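Local coordinates for protein exodeoxyribonuclease (Neisseria meningitidis, PDB 2JC5) that probably cleaves DNA backbones at abasic sites as a metal-dependent AP endonuclease of the AP/ExoA repair family, at residues A[2-7]-A[103-108]; A[121-126]-A[150-155]; A[143-148]-A[252-257]. All coordinates share one frame; numbering follows the deposited sequence. Where two conformers were deposited one is given.

Contacts 1 and 3, centres about 6 Å apart, both lie where the two central sheets of the DNase I-like alpha/beta sandwich face each other. Strands 2-8 and 250-254 are neighbours in one sheet, strands 103-109 and 143-147 in the other; each contact takes one strand from each sheet. Backbone pairing of Leu2 with Tyr254 and of Ser104 with Asp143 joins them. Contact 2, its centre about 20 Å from that of contact 1 and 22 Å from that of contact 3, lies at the bicine pocket, beside predicted catalytic residues. Leu108 packs on Phe126 and Trp150, so sheet core and pocket region adjoin through strand 103-109. Contact 1 closes before the others open; 2 and 3 interleave.

Contact 1 of 3, residues A[2-7]-A[103-108]; sequences LKIISA and LSVISL
Leu2 and Leu103 meet tip to tip, methyl CD2 against methyl CD2 at 4.0 Å, and form one of the two places where segments 2-7 and 103-108 touch. The other lies two residues further along each strand. There the CD1 end of Ile4 and the side chain of Val105 pass each other with opposite headings, Ile4 CD1 approaching the CG2 methyl of Val105 to 4.1 Å. In Ile4 the CG1 branch stands beside the backbone N (chi1 -59°) and extends through CD1, which places that methyl at the Val105 branch. The backbones stay well apart, 8.9 Å between Ile4 CA and Val105 CA and 11.2 Å between Leu2 CA and Leu103 CA. Such face-to-face packing of two sheets through aliphatic side chains is the core of the DNase I-like sandwich, and these strands belong to different sheets of it. The inner pair is the enclosed one: Ile4 also packs on Val145 and Cys147 of strand 143-147, while Val105 rests on Ile31 and Cys33 of strand 31-35. The Leu2 end is the more open one. Leu2 itself is partly exposed, with a bound glycerol nearby, probably from the crystallisation liquor, although its partner Leu103 is buried and touches Tyr256. Further along, the interface becomes polar: Ser107 OG is hydrogen-bonded to Val34 O and Gln35 NE2, and Ser6 OG makes a weak bond to the same Gln35 amide.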
ATOM      1  N   LEU A   2     -14.413   8.140  -7.353  1.00 14.51           N
ATOM      2  CA  LEU A   2     -13.514   8.154  -6.192  1.00 12.54           C
ATOM      3  C   LEU A   2     -12.166   7.601  -6.633  1.00 10.64           C
ATOM      4  O   LEU A   2     -12.082   6.443  -7.043  1.00 10.36           O
ATOM      5  CB  LEU A   2     -14.049   7.263  -5.082  1.00 12.64           C
ATOM      6  CG  LEU A   2     -13.164   7.028  -3.849  1.00 13.77           C
ATOM      7  CD1 LEU A   2     -13.137   8.305  -3.063  1.00 16.92           C
ATOM      8  CD2 LEU A   2     -13.666   5.842  -3.016  1.00 14.30           C
ATOM      9  N   LYS A   3     -11.121   8.418  -6.545  1.00  7.93           N
ATOM     10  CA  LYS A   3      -9.793   8.015  -6.980  1.00  8.09           C
ATOM     11  C   LYS A   3      -8.932   7.826  -5.740  1.00  5.99           C
ATOM     12  O   LYS A   3      -8.759   8.748  -4.941  1.00  7.48           O
ATOM     13  CB  LYS A   3      -9.217   9.088  -7.911  1.00  9.88           C
ATOM     14  CG  LYS A   3      -7.852   8.791  -8.460  1.00 12.75           C
ATOM     15  CD  LYS A   3      -7.310   9.903  -9.349  1.00 14.33           C
ATOM     16  CE  LYS A   3      -8.094  10.017 -10.621  1.00 18.81           C
ATOM     17  NZ  LYS A   3      -7.179  10.154 -11.776  1.00 22.80           N
ATOM     18  N   ILE A   4      -8.431   6.601  -5.571  1.00  6.94           N
ATOM     19  CA  ILE A   4      -7.581   6.249  -4.445  1.00  5.88           C
ATOM     20  C   ILE A   4      -6.200   5.885  -4.967  1.00  5.84           C
ATOM     21  O   ILE A   4      -6.097   5.093  -5.893  1.00  6.57           O
ATOM     22  CB  ILE A   4      -8.126   5.071  -3.625  1.00  6.54           C
ATOM     23  CG1 ILE A   4      -9.523   5.384  -3.079  1.00  7.71           C
ATOM     24  CG2 ILE A   4      -7.169   4.775  -2.484  1.00  6.38           C
ATOM     25  CD1 ILE A   4     -10.200   4.264  -2.309  1.00  8.99           C
ATOM     26  N   ILE A   5      -5.157   6.502  -4.405  1.00  5.52           N
ATOM     27  CA  ILE A   5      -3.779   6.270  -4.828  1.00  5.63           C
ATOM     28  C   ILE A   5      -3.026   5.649  -3.683  1.00  5.72           C
ATOM     29  O   ILE A   5      -3.144   6.132  -2.555  1.00  7.23           O
ATOM     30  CB  ILE A   5      -3.090   7.570  -5.276  1.00  6.73           C
ATOM     31  CG1 ILE A   5      -3.876   8.157  -6.464  1.00  7.97           C
ATOM     32  CG2 ILE A   5      -1.616   7.320  -5.612  1.00  7.61           C
ATOM     33  CD1 ILE A   5      -3.201   9.334  -7.161  1.00  8.97           C
ATOM     34  N   SER A   6      -2.274   4.582  -3.972  1.00  6.41           N
ATOM     35  CA  SER A   6      -1.385   3.967  -2.995  1.00  6.82           C
ATOM     36  C   SER A   6       0.045   4.188  -3.473  1.00  6.26           C
ATOM     37  O   SER A   6       0.366   3.853  -4.600  1.00  5.61           O
ATOM     38  CB  SER A   6      -1.673   2.478  -2.866  1.00  7.62           C
ATOM     39  OG  SER A   6      -0.937   1.899  -1.799  1.00  8.65           O
ATOM     40  N   ALA A   7       0.890   4.742  -2.614  1.00  5.83           N
ATOM     41  CA  ALA A   7       2.268   5.015  -2.999  1.00  5.50           C
ATOM     42  C   ALA A   7       3.217   4.792  -1.843  1.00  6.12           C
ATOM     43  O   ALA A   7       3.122   5.451  -0.802  1.00  5.80           O
ATOM     44  CB  ALA A   7       2.407   6.442  -3.539  1.00  7.03           C
ATOM     45  N   LEU A 103     -17.360   3.479   4.183  1.00  6.98           N
ATOM     46  CA  LEU A 103     -16.079   3.270   3.507  1.00  7.01           C
ATOM     47  C   LEU A 103     -14.948   3.270   4.520  1.00  6.22           C
ATOM     48  O   LEU A 103     -14.881   4.135   5.399  1.00  6.91           O
ATOM     49  CB  LEU A 103     -15.833   4.385   2.479  1.00  8.31           C
ATOM     50  CG  LEU A 103     -14.504   4.353   1.708  1.00  8.12           C
ATOM     51  CD1 LEU A 103     -14.422   3.122   0.832  1.00 10.10           C
ATOM     52  CD2 LEU A 103     -14.336   5.620   0.921  1.00  9.28           C
ATOM     53  N   SER A 104     -14.016   2.336   4.362  1.00  6.47           N
ATOM     54  CA  SER A 104     -12.765   2.372   5.110  1.00  6.59           C
ATOM     55  C   SER A 104     -11.622   2.210   4.148  1.00  6.55           C
ATOM     56  O   SER A 104     -11.669   1.377   3.234  1.00  6.79           O
ATOM     57  CB  SER A 104     -12.696   1.270   6.155  1.00  7.37           C
ATOM     58  OG  SER A 104     -13.732   1.386   7.113  1.00  9.32           O
ATOM     59  N   VAL A 105     -10.595   3.017   4.343  1.00  5.36           N
ATOM     60  CA  VAL A 105      -9.359   2.870   3.598  1.00  6.02           C
ATOM     61  C   VAL A 105      -8.187   2.758   4.558  1.00  6.96           C
ATOM     62  O   VAL A 105      -8.076   3.541   5.521  1.00  6.18           O
ATOM     63  CB  VAL A 105      -9.176   4.045   2.641  1.00  6.75           C
ATOM     64  CG1 VAL A 105      -7.906   3.874   1.828  1.00  9.26           C
ATOM     65  CG2 VAL A 105     -10.382   4.180   1.738  1.00  7.84           C
ATOM     66  N   ILE A 106      -7.329   1.781   4.277  0.50  6.13           N
ATOM     67  CA  ILE A 106      -6.151   1.501   5.069  0.50  5.76           C
ATOM     68  C   ILE A 106      -4.909   1.804   4.261  0.50  5.77           C
ATOM     69  O   ILE A 106      -4.892   1.654   3.030  0.50  5.63           O
ATOM     70  CB  ILE A 106      -6.140   0.034   5.519  0.50  5.75           C
ATOM     71  CG1 ILE A 106      -7.198  -0.155   6.609  0.50  7.05           C
ATOM     72  CG2 ILE A 106      -4.748  -0.422   5.995  0.50  6.46           C
ATOM     73  CD1 ILE A 106      -7.860  -1.484   6.607  0.50  7.50           C
ATOM     74  N   SER A 107      -3.890   2.296   4.956  1.00  5.42           N
ATOM     75  CA  SER A 107      -2.540   2.349   4.418  1.00  6.01           C
ATOM     76  C   SER A 107      -1.693   1.364   5.234  1.00  5.51           C
ATOM     77  O   SER A 107      -1.609   1.495   6.457  1.00  6.18           O
ATOM     78  CB  SER A 107      -1.948   3.737   4.523  1.00  6.07           C
ATOM     79  OG  SER A 107      -0.699   3.724   3.833  1.00  6.14           O
ATOM     80  N   LEU A 108      -1.080   0.402   4.530  1.00  5.31           N
ATOM     81  CA  LEU A 108      -0.369  -0.721   5.114  1.00  6.03           C
ATOM     82  C   LEU A 108       1.043  -0.794   4.571  1.00  5.10           C
ATOM     83  O   LEU A 108       1.231  -0.739   3.370  1.00  5.14           O
ATOM     84  CB  LEU A 108      -1.082  -2.022   4.728  1.00  7.58           C
ATOM     85  CG  LEU A 108      -0.369  -3.332   5.102  1.00  7.38           C
ATOM     86  CD1 LEU A 108      -0.373  -3.574   6.594  1.00 10.57           C
ATOM     87  CD2 LEU A 108      -0.997  -4.529   4.377  1.00  8.44           C
TER

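Contact 2 of 3, residues A[121-126]-A[150-155]; sequences QVKYRF and WNIAHQ. With BCN (bicine), chain C.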
ATOM      1  N   GLN A 121      11.385 -13.588   9.666  0.70 12.80           N
ATOM      2  CA  GLN A 121      10.524 -14.101  10.740  0.70 13.12           C
ATOM      3  C   GLN A 121       9.511 -13.080  11.226  0.70 12.58           C
ATOM      4  O   GLN A 121       8.348 -13.414  11.427  0.70 13.64           O
ATOM      5  CB  GLN A 121      11.358 -14.639  11.903  0.70 14.72           C
ATOM      6  CG  GLN A 121      11.986 -15.974  11.587  0.70 15.63           C
ATOM      7  CD  GLN A 121      10.943 -17.058  11.327  0.70 18.15           C
ATOM      8  OE1 GLN A 121      10.005 -17.250  12.112  0.70 19.42           O
ATOM      9  NE2 GLN A 121      11.098 -17.766  10.214  0.70 20.50           N
ATOM     10  N   VAL A 122       9.931 -11.834  11.408  1.00 11.11           N
ATOM     11  CA  VAL A 122       8.973 -10.751  11.724  1.00 12.74           C
ATOM     12  C   VAL A 122       7.890 -10.677  10.645  1.00  9.87           C
ATOM     13  O   VAL A 122       6.711 -10.540  10.954  1.00 10.65           O
ATOM     14  CB  VAL A 122       9.661  -9.358  11.876  1.00 13.79           C
ATOM     15  CG1 VAL A 122       8.635  -8.224  11.936  1.00 14.45           C
ATOM     16  CG2 VAL A 122      10.569  -9.358  13.104  1.00 16.44           C
ATOM     17  N   LYS A 123       8.297 -10.773   9.375  1.00  9.29           N
ATOM     18  CA  LYS A 123       7.361 -10.703   8.284  1.00  8.82           C
ATOM     19  C   LYS A 123       6.343 -11.825   8.397  1.00  8.48           C
ATOM     20  O   LYS A 123       5.146 -11.583   8.305  1.00  7.63           O
ATOM     21  CB  LYS A 123       8.102 -10.735   6.945  1.00  7.36           C
ATOM     22  CG  LYS A 123       7.229 -10.639   5.708  1.00  7.96           C
ATOM     23  CD  LYS A 123       8.099 -10.604   4.465  1.00  8.14           C
ATOM     24  CE  LYS A 123       7.317 -10.307   3.223  1.00  8.78           C
ATOM     25  NZ  LYS A 123       8.123 -10.449   1.956  1.00  8.57           N
ATOM     26  N   TYR A 124       6.806 -13.055   8.629  1.00  8.46           N
ATOM     27  CA  TYR A 124       5.862 -14.161   8.792  1.00  8.45           C
ATOM     28  C   TYR A 124       4.960 -13.989  10.009  1.00  8.35           C
ATOM     29  O   TYR A 124       3.784 -14.295   9.928  1.00  8.95           O
ATOM     30  CB  TYR A 124       6.570 -15.512   8.866  1.00 10.15           C
ATOM     31  CG  TYR A 124       7.031 -16.066   7.532  1.00 11.67           C
ATOM     32  CD1 TYR A 124       6.171 -16.095   6.437  1.00 11.95           C
ATOM     33  CD2 TYR A 124       8.299 -16.623   7.386  1.00 12.48           C
ATOM     34  CE1 TYR A 124       6.561 -16.642   5.226  1.00 12.90           C
ATOM     35  CE2 TYR A 124       8.700 -17.184   6.173  1.00 11.86           C
ATOM     36  CZ  TYR A 124       7.823 -17.172   5.096  1.00 12.03           C
ATOM     37  OH  TYR A 124       8.206 -17.715   3.891  1.00 14.75           O
ATOM     38  N   ARG A 125       5.489 -13.504  11.131  1.00  9.65           N
ATOM     39  CA  ARG A 125       4.630 -13.223  12.275  0.50 11.54           C
ATOM     40  C   ARG A 125       3.596 -12.126  11.955  1.00 10.17           C
ATOM     41  O   ARG A 125       2.450 -12.188  12.394  1.00 10.61           O
ATOM     42  CB  ARG A 125       5.478 -12.884  13.505  0.50 12.90           C
ATOM     43  CG  ARG A 125       6.242 -14.096  14.018  0.50 14.78           C
ATOM     44  CD  ARG A 125       6.783 -13.895  15.410  0.50 16.07           C
ATOM     45  NE  ARG A 125       7.874 -12.922  15.443  0.50 17.19           N
ATOM     46  CZ  ARG A 125       7.768 -11.648  15.820  0.50 18.17           C
ATOM     47  NH1 ARG A 125       6.605 -11.138  16.211  0.50 18.93           N
ATOM     48  NH2 ARG A 125       8.847 -10.872  15.815  0.50 17.42           N
ATOM     49  N   PHE A 126       3.980 -11.123  11.167  1.00 10.29           N
ATOM     50  CA  PHE A 126       3.020 -10.112  10.735  1.00 10.11           C
ATOM     51  C   PHE A 126       1.894 -10.707   9.882  1.00  9.44           C
ATOM     52  O   PHE A 126       0.710 -10.421  10.079  1.00 11.03           O
ATOM     53  CB  PHE A 126       3.749  -9.036   9.952  1.00 10.29           C
ATOM     54  CG  PHE A 126       2.905  -7.836   9.643  1.00 10.84           C
ATOM     55  CD1 PHE A 126       1.967  -7.850   8.619  1.00 11.73           C
ATOM     56  CD2 PHE A 126       3.051  -6.689  10.391  1.00 10.72           C
ATOM     57  CE1 PHE A 126       1.182  -6.738   8.360  1.00 11.31           C
ATOM     58  CE2 PHE A 126       2.293  -5.562  10.130  1.00 11.89           C
ATOM     59  CZ  PHE A 126       1.351  -5.595   9.109  1.00 11.44           C
ATOM     60  N   TRP A 150       2.730  -4.592   0.176  1.00  5.41           N
ATOM     61  CA  TRP A 150       2.557  -5.885   0.822  1.00  6.24           C
ATOM     62  C   TRP A 150       3.826  -6.712   0.751  1.00  5.82           C
ATOM     63  O   TRP A 150       3.892  -7.769   1.371  1.00  6.77           O
ATOM     64  CB  TRP A 150       1.389  -6.655   0.200  1.00  7.61           C
ATOM     65  CG  TRP A 150       0.036  -6.028   0.440  1.00  7.86           C
ATOM     66  CD1 TRP A 150      -0.371  -4.780   0.068  1.00  8.39           C
ATOM     67  CD2 TRP A 150      -1.085  -6.632   1.088  1.00  6.93           C
ATOM     68  NE1 TRP A 150      -1.673  -4.566   0.456  1.00  8.59           N
ATOM     69  CE2 TRP A 150      -2.142  -5.699   1.064  1.00  7.15           C
ATOM     70  CE3 TRP A 150      -1.310  -7.884   1.670  1.00  7.76           C
ATOM     71  CZ2 TRP A 150      -3.383  -5.970   1.622  1.00  8.99           C
ATOM     72  CZ3 TRP A 150      -2.557  -8.151   2.200  1.00  8.73           C
ATOM     73  CH2 TRP A 150      -3.561  -7.199   2.181  1.00  8.49           C
ATOM     74  N   ASN A 151       4.808  -6.267  -0.031  1.00  5.41           N
ATOM     75  CA  ASN A 151       6.130  -6.913  -0.077  1.00  5.34           C
ATOM     76  C   ASN A 151       6.065  -8.379  -0.503  1.00  6.33           C
ATOM     77  O   ASN A 151       6.979  -9.161  -0.232  1.00  7.31           O
ATOM     78  CB  ASN A 151       6.869  -6.723   1.263  1.00  4.51           C
ATOM     79  CG  ASN A 151       7.750  -5.490   1.294  1.00  6.81           C
ATOM     80  OD1 ASN A 151       7.761  -4.735   2.279  1.00 11.20           O
ATOM     81  ND2 ASN A 151       8.497  -5.285   0.242  1.00  5.82           N
ATOM     82  N   ILE A 152       5.027  -8.725  -1.269  1.00  4.94           N
ATOM     83  CA  ILE A 152       4.877 -10.087  -1.807  1.00  6.04           C
ATOM     84  C   ILE A 152       4.328  -9.968  -3.230  1.00  5.61           C
ATOM     85  O   ILE A 152       3.345  -9.268  -3.437  1.00  6.25           O
ATOM     86  CB  ILE A 152       3.907 -10.940  -0.986  1.00  6.80           C
ATOM     87  CG1 ILE A 152       4.384 -11.087   0.463  1.00  7.88           C
ATOM     88  CG2 ILE A 152       3.747 -12.317  -1.622  1.00  6.70           C
ATOM     89  CD1 ILE A 152       3.287 -11.604   1.389  1.00  8.50           C
ATOM     90  N   ALA A 153       4.987 -10.623  -4.184  1.00  6.72           N
ATOM     91  CA  ALA A 153       4.469 -10.829  -5.540  1.00  6.13           C
ATOM     92  C   ALA A 153       3.766 -12.186  -5.553  1.00  7.14           C
ATOM     93  O   ALA A 153       4.307 -13.175  -5.058  1.00  7.08           O
ATOM     94  CB  ALA A 153       5.602 -10.786  -6.572  1.00  6.81           C
ATOM     95  N   HIS A 154       2.584 -12.242  -6.162  1.00  6.69           N
ATOM     96  CA  HIS A 154       1.736 -13.424  -6.018  1.00  6.57           C
ATOM     97  C   HIS A 154       2.080 -14.561  -6.990  1.00  7.59           C
ATOM     98  O   HIS A 154       2.300 -15.693  -6.559  1.00  8.91           O
ATOM     99  CB  HIS A 154       0.276 -12.988  -6.156  1.00  7.91           C
ATOM    100  CG  HIS A 154      -0.725 -14.074  -5.934  1.00  8.10           C
ATOM    101  ND1 HIS A 154      -2.011 -13.983  -6.424  1.00  8.78           N
ATOM    102  CD2 HIS A 154      -0.622 -15.291  -5.354  1.00  9.27           C
ATOM    103  CE1 HIS A 154      -2.672 -15.089  -6.106  1.00  9.56           C
ATOM    104  NE2 HIS A 154      -1.851 -15.900  -5.462  1.00  9.44           N
ATOM    105  N   GLN A 155       2.140 -14.250  -8.281  1.00  6.56           N
ATOM    106  CA  GLN A 155       2.268 -15.235  -9.356  0.50  7.02           C
ATOM    107  C   GLN A 155       3.437 -14.875 -10.257  1.00  7.17           C
ATOM    108  O   GLN A 155       3.983 -13.788 -10.139  1.00  7.64           O
ATOM    109  CB  GLN A 155       0.992 -15.239 -10.203  0.50  7.62           C
ATOM    110  CG  GLN A 155      -0.283 -15.515  -9.431  0.50  8.46           C
ATOM    111  CD  GLN A 155      -1.466 -15.715 -10.354  0.50  8.01           C
ATOM    112  OE1 GLN A 155      -2.072 -14.755 -10.830  0.50  8.59           O
ATOM    113  NE2 GLN A 155      -1.788 -16.968 -10.627  0.50  8.92           N
TER
HETATM  114  N1  BCN C1261      11.561  -7.169  -1.452  1.00 12.37           N
HETATM  115  C1  BCN C1261      10.539  -7.777  -0.569  1.00 10.47           C
HETATM  116  C2  BCN C1261      11.085  -8.157   0.786  1.00  9.80           C
HETATM  117  O21 BCN C1261      10.269  -8.586   1.652  1.00  8.85           O
HETATM  118  O22 BCN C1261      12.303  -8.031   0.998  1.00 10.84           O
HETATM  119  C3  BCN C1261      11.351  -5.732  -1.678  1.00 16.83           C
HETATM  120  C4  BCN C1261      12.101  -4.949  -0.617  1.00 17.19           C
HETATM  121  O4  BCN C1261      13.497  -5.328  -0.525  1.00 16.74           O
HETATM  122  C5  BCN C1261      11.648  -7.907  -2.762  1.00 14.99           C
HETATM  123  C6  BCN C1261      13.059  -7.835  -3.330  1.00 13.65           C
HETATM  124  O6  BCN C1261      14.053  -7.963  -2.312  1.00 19.68           O
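Lys123 reaches from helix 117-139 to the loop 150-155 and supplies the polar part of the contact through a single ammonium group. Its NZ donates a hydrogen bond of 2.8 Å to the backbone O of Asn151. NZ approaches at a C=O...NZ angle of 140° and stands above the carbonyl plane, 37° out of it. A second bond, 2.9 Å long, runs from Lys123 NZ to carboxylate oxygen O21 of the bound bicine, and further partners are Ser169 OG and, as a salt bridge, Glu175. The lysine chain is fully extended, every torsion near 180°, which carries NZ across the gap from the helix to the loop.

Van der Waals contact is slighter. Ile152 lays its CG1 alongside the end of the lysine, 4.1 Å from Lys123 CE.

Ligand contact completes the set. Asn151 borders bicine, which is also hydrogen-bonded to Gly113 N, Ser114 OG and Ser169 OG. By prediction Asn151 helps to bind magnesium and to stabilise the transition state; the Lys123 bond thus holds the backbone O of a residue with a predicted part in catalysis.

Around the site, Ile152 packs on Ile179 of helix 173-184, and Asn151 touches Ile220 of strand 217-225 and Tyr109 of strand 103-109; the lysine thus ties helix 117-139 to a loop lying between helix 173-184 and strands of one central sheet.

Contact 3 of 3, residues A[143-148]-A[252-257]; sequences DIVVCG and VEYDYA
A chi1 of -177° in Tyr256 swings CG away from the backbone N and sends the phenol toward strand 143-147, while Asp143, its CG beside the backbone N (chi1 -58°), turns its carboxylate to meet it. The hydroxyl OH of Tyr256 donates a hydrogen bond of 2.6 Å to Asp143 OD2, which it meets on the anti side, 25° out of the carboxylate plane. Carboxylate and ring planes stand nearly perpendicular, and OD2 lies at the ring's edge, 3.2 Å from Tyr256 CE1. The pair lies at the partly exposed end of the interface. Deeper in, Tyr254 and Val145 approach from opposing strands, Val145 CG1 4.0 Å from Tyr254 OH and Val145 CG2 4.3 Å from Tyr254 CZ. The Tyr254 hydroxyl has its own polar partner, Gln223 of strand 217-225. Between the two tyrosines the chain leaves strand 250-254 through an inverse gamma turn centred on Asp255. All four touching side chains rest on Leu229 of helix 227-230, within the sheet-on-sheet packing of the DNase I-like sandwich, with strand 233-238 flanking Tyr254 through Ala233 and strand 217-225 flanking Val145 through Gln223.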
ATOM      1  N   ASP A 143     -17.498  -1.325   3.080  1.00  8.08           N
ATOM      2  CA  ASP A 143     -16.682  -1.180   1.884  1.00  7.09           C
ATOM      3  C   ASP A 143     -15.274  -0.832   2.306  1.00  7.82           C
ATOM      4  O   ASP A 143     -15.061   0.197   2.913  1.00  7.85           O
ATOM      5  CB  ASP A 143     -17.266  -0.090   1.024  1.00  7.39           C
ATOM      6  CG  ASP A 143     -18.692  -0.364   0.646  1.00  7.89           C
ATOM      7  OD1 ASP A 143     -18.991  -1.487   0.174  1.00 10.96           O
ATOM      8  OD2 ASP A 143     -19.538   0.547   0.842  1.00 10.79           O
ATOM      9  N   ILE A 144     -14.307  -1.680   1.981  1.00  5.65           N
ATOM     10  CA  ILE A 144     -12.940  -1.479   2.472  1.00  7.22           C
ATOM     11  C   ILE A 144     -11.918  -1.635   1.366  1.00  6.43           C
ATOM     12  O   ILE A 144     -11.996  -2.574   0.557  1.00  5.63           O
ATOM     13  CB  ILE A 144     -12.592  -2.452   3.621  1.00  7.78           C
ATOM     14  CG1 ILE A 144     -13.651  -2.391   4.720  1.00  8.59           C
ATOM     15  CG2 ILE A 144     -11.194  -2.117   4.198  1.00  6.85           C
ATOM     16  CD1 ILE A 144     -13.419  -3.337   5.859  1.00  9.42           C
ATOM     17  N   VAL A 145     -10.970  -0.698   1.324  1.00  6.05           N
ATOM     18  CA  VAL A 145      -9.798  -0.799   0.465  1.00  5.83           C
ATOM     19  C   VAL A 145      -8.574  -0.844   1.365  1.00  5.85           C
ATOM     20  O   VAL A 145      -8.331   0.108   2.104  1.00  7.11           O
ATOM     21  CB  VAL A 145      -9.683   0.382  -0.510  1.00  6.63           C
ATOM     22  CG1 VAL A 145      -8.473   0.196  -1.460  1.00  8.45           C
ATOM     23  CG2 VAL A 145     -10.977   0.520  -1.320  1.00  7.48           C
ATOM     24  N   VAL A 146      -7.806  -1.940   1.278  1.00  5.92           N
ATOM     25  CA  VAL A 146      -6.526  -2.043   1.975  1.00  5.49           C
ATOM     26  C   VAL A 146      -5.428  -1.753   0.952  1.00  6.08           C
ATOM     27  O   VAL A 146      -5.120  -2.602   0.102  1.00  7.30           O
ATOM     28  CB  VAL A 146      -6.326  -3.426   2.640  1.00  6.63           C
ATOM     29  CG1 VAL A 146      -5.038  -3.440   3.464  1.00  7.32           C
ATOM     30  CG2 VAL A 146      -7.526  -3.773   3.534  1.00  8.27           C
ATOM     31  N   CYS A 147      -4.902  -0.531   1.007  1.00  7.31           N
ATOM     32  CA  CYS A 147      -3.840  -0.072   0.142  1.00  7.75           C
ATOM     33  C   CYS A 147      -2.502  -0.332   0.780  1.00  7.29           C
ATOM     34  O   CYS A 147      -2.328  -0.102   1.973  1.00  9.45           O
ATOM     35  CB  CYS A 147      -3.902   1.433  -0.048  1.00  9.22           C
ATOM     36  SG  CYS A 147      -5.234   2.046  -1.003  1.00 11.77           S
ATOM     37  N   GLY A 148      -1.518  -0.716  -0.022  1.00  7.05           N
ATOM     38  CA  GLY A 148      -0.169  -0.511   0.423  1.00  7.73           C
ATOM     39  C   GLY A 148       0.850  -1.396  -0.219  1.00  6.22           C
ATOM     40  O   GLY A 148       0.624  -1.964  -1.284  1.00  6.27           O
ATOM     41  N   VAL A 252      -6.425   3.720  -8.539  1.00  7.15           N
ATOM     42  CA  VAL A 252      -7.665   3.002  -8.911  1.00  7.06           C
ATOM     43  C   VAL A 252      -8.827   3.968  -8.792  1.00  6.39           C
ATOM     44  O   VAL A 252      -8.889   4.742  -7.834  1.00  6.64           O
ATOM     45  CB  VAL A 252      -7.923   1.756  -8.049  1.00  8.12           C
ATOM     46  CG1 VAL A 252      -9.158   0.986  -8.552  1.00  8.39           C
ATOM     47  CG2 VAL A 252      -6.692   0.834  -8.056  1.00  8.59           C
ATOM     48  N   GLU A 253      -9.731   3.917  -9.777  1.00  7.30           N
ATOM     49  CA  GLU A 253     -10.932   4.741  -9.801  1.00  8.57           C
ATOM     50  C   GLU A 253     -12.144   3.864  -9.558  1.00  8.14           C
ATOM     51  O   GLU A 253     -12.325   2.871 -10.260  1.00  7.76           O
ATOM     52  CB  GLU A 253     -11.040   5.451 -11.157  1.00 10.33           C
ATOM     53  CG  GLU A 253      -9.942   6.468 -11.332  1.00 14.21           C
ATOM     54  CD  GLU A 253      -9.954   7.153 -12.669  0.50 14.54           C
ATOM     55  OE1 GLU A 253     -10.979   7.790 -12.999  0.50 18.30           O
ATOM     56  OE2 GLU A 253      -8.920   7.075 -13.371  0.50 18.67           O
ATOM     57  N   TYR A 254     -12.961   4.246  -8.572  1.00  7.44           N
ATOM     58  CA  TYR A 254     -14.152   3.508  -8.186  1.00  7.69           C
ATOM     59  C   TYR A 254     -15.396   4.360  -8.410  1.00  8.12           C
ATOM     60  O   TYR A 254     -15.419   5.534  -8.086  1.00  8.78           O
ATOM     61  CB  TYR A 254     -14.088   3.144  -6.698  1.00  7.22           C
ATOM     62  CG  TYR A 254     -12.890   2.302  -6.316  1.00  7.09           C
ATOM     63  CD1 TYR A 254     -11.692   2.902  -5.934  1.00  7.52           C
ATOM     64  CD2 TYR A 254     -12.968   0.913  -6.293  1.00  6.71           C
ATOM     65  CE1 TYR A 254     -10.592   2.136  -5.584  1.00  7.15           C
ATOM     66  CE2 TYR A 254     -11.885   0.144  -5.940  1.00  7.80           C
ATOM     67  CZ  TYR A 254     -10.696   0.751  -5.591  1.00  6.98           C
ATOM     68  OH  TYR A 254      -9.603  -0.006  -5.247  1.00  7.06           O
ATOM     69  N   ASP A 255     -16.434   3.754  -8.974  1.00  7.54           N
ATOM     70  CA  ASP A 255     -17.727   4.429  -9.117  1.00  9.09           C
ATOM     71  C   ASP A 255     -18.454   4.313  -7.788  1.00  9.67           C
ATOM     72  O   ASP A 255     -19.307   3.448  -7.611  1.00  9.92           O
ATOM     73  CB  ASP A 255     -18.521   3.786 -10.240  1.00  9.15           C
ATOM     74  CG  ASP A 255     -19.849   4.439 -10.458  1.00 10.61           C
ATOM     75  OD1 ASP A 255     -20.040   5.543  -9.924  1.00 12.74           O
ATOM     76  OD2 ASP A 255     -20.688   3.844 -11.174  1.00 10.62           O
ATOM     77  N   TYR A 256     -18.083   5.188  -6.854  1.00  8.52           N
ATOM     78  CA  TYR A 256     -18.479   5.077  -5.452  1.00  9.00           C
ATOM     79  C   TYR A 256     -18.385   6.425  -4.743  1.00  9.12           C
ATOM     80  O   TYR A 256     -17.515   7.239  -5.045  1.00 10.35           O
ATOM     81  CB  TYR A 256     -17.583   4.072  -4.748  1.00  8.56           C
ATOM     82  CG  TYR A 256     -17.923   3.801  -3.308  1.00  8.86           C
ATOM     83  CD1 TYR A 256     -18.815   2.802  -2.951  1.00  9.21           C
ATOM     84  CD2 TYR A 256     -17.356   4.558  -2.294  1.00  8.32           C
ATOM     85  CE1 TYR A 256     -19.120   2.550  -1.623  1.00  9.71           C
ATOM     86  CE2 TYR A 256     -17.644   4.302  -0.984  1.00 10.07           C
ATOM     87  CZ  TYR A 256     -18.532   3.300  -0.645  1.00  8.21           C
ATOM     88  OH  TYR A 256     -18.823   3.066   0.687  1.00 10.54           O
ATOM     89  N   ALA A 257     -19.325   6.649  -3.830  1.00 10.06           N
ATOM     90  CA  ALA A 257     -19.261   7.723  -2.846  1.00  9.54           C
ATOM     91  C   ALA A 257     -19.831   7.232  -1.526  1.00  9.56           C
ATOM     92  O   ALA A 257     -20.664   6.327  -1.499  1.00 10.84           O
ATOM     93  CB  ALA A 257     -20.034   8.930  -3.337  1.00  9.60           C
TER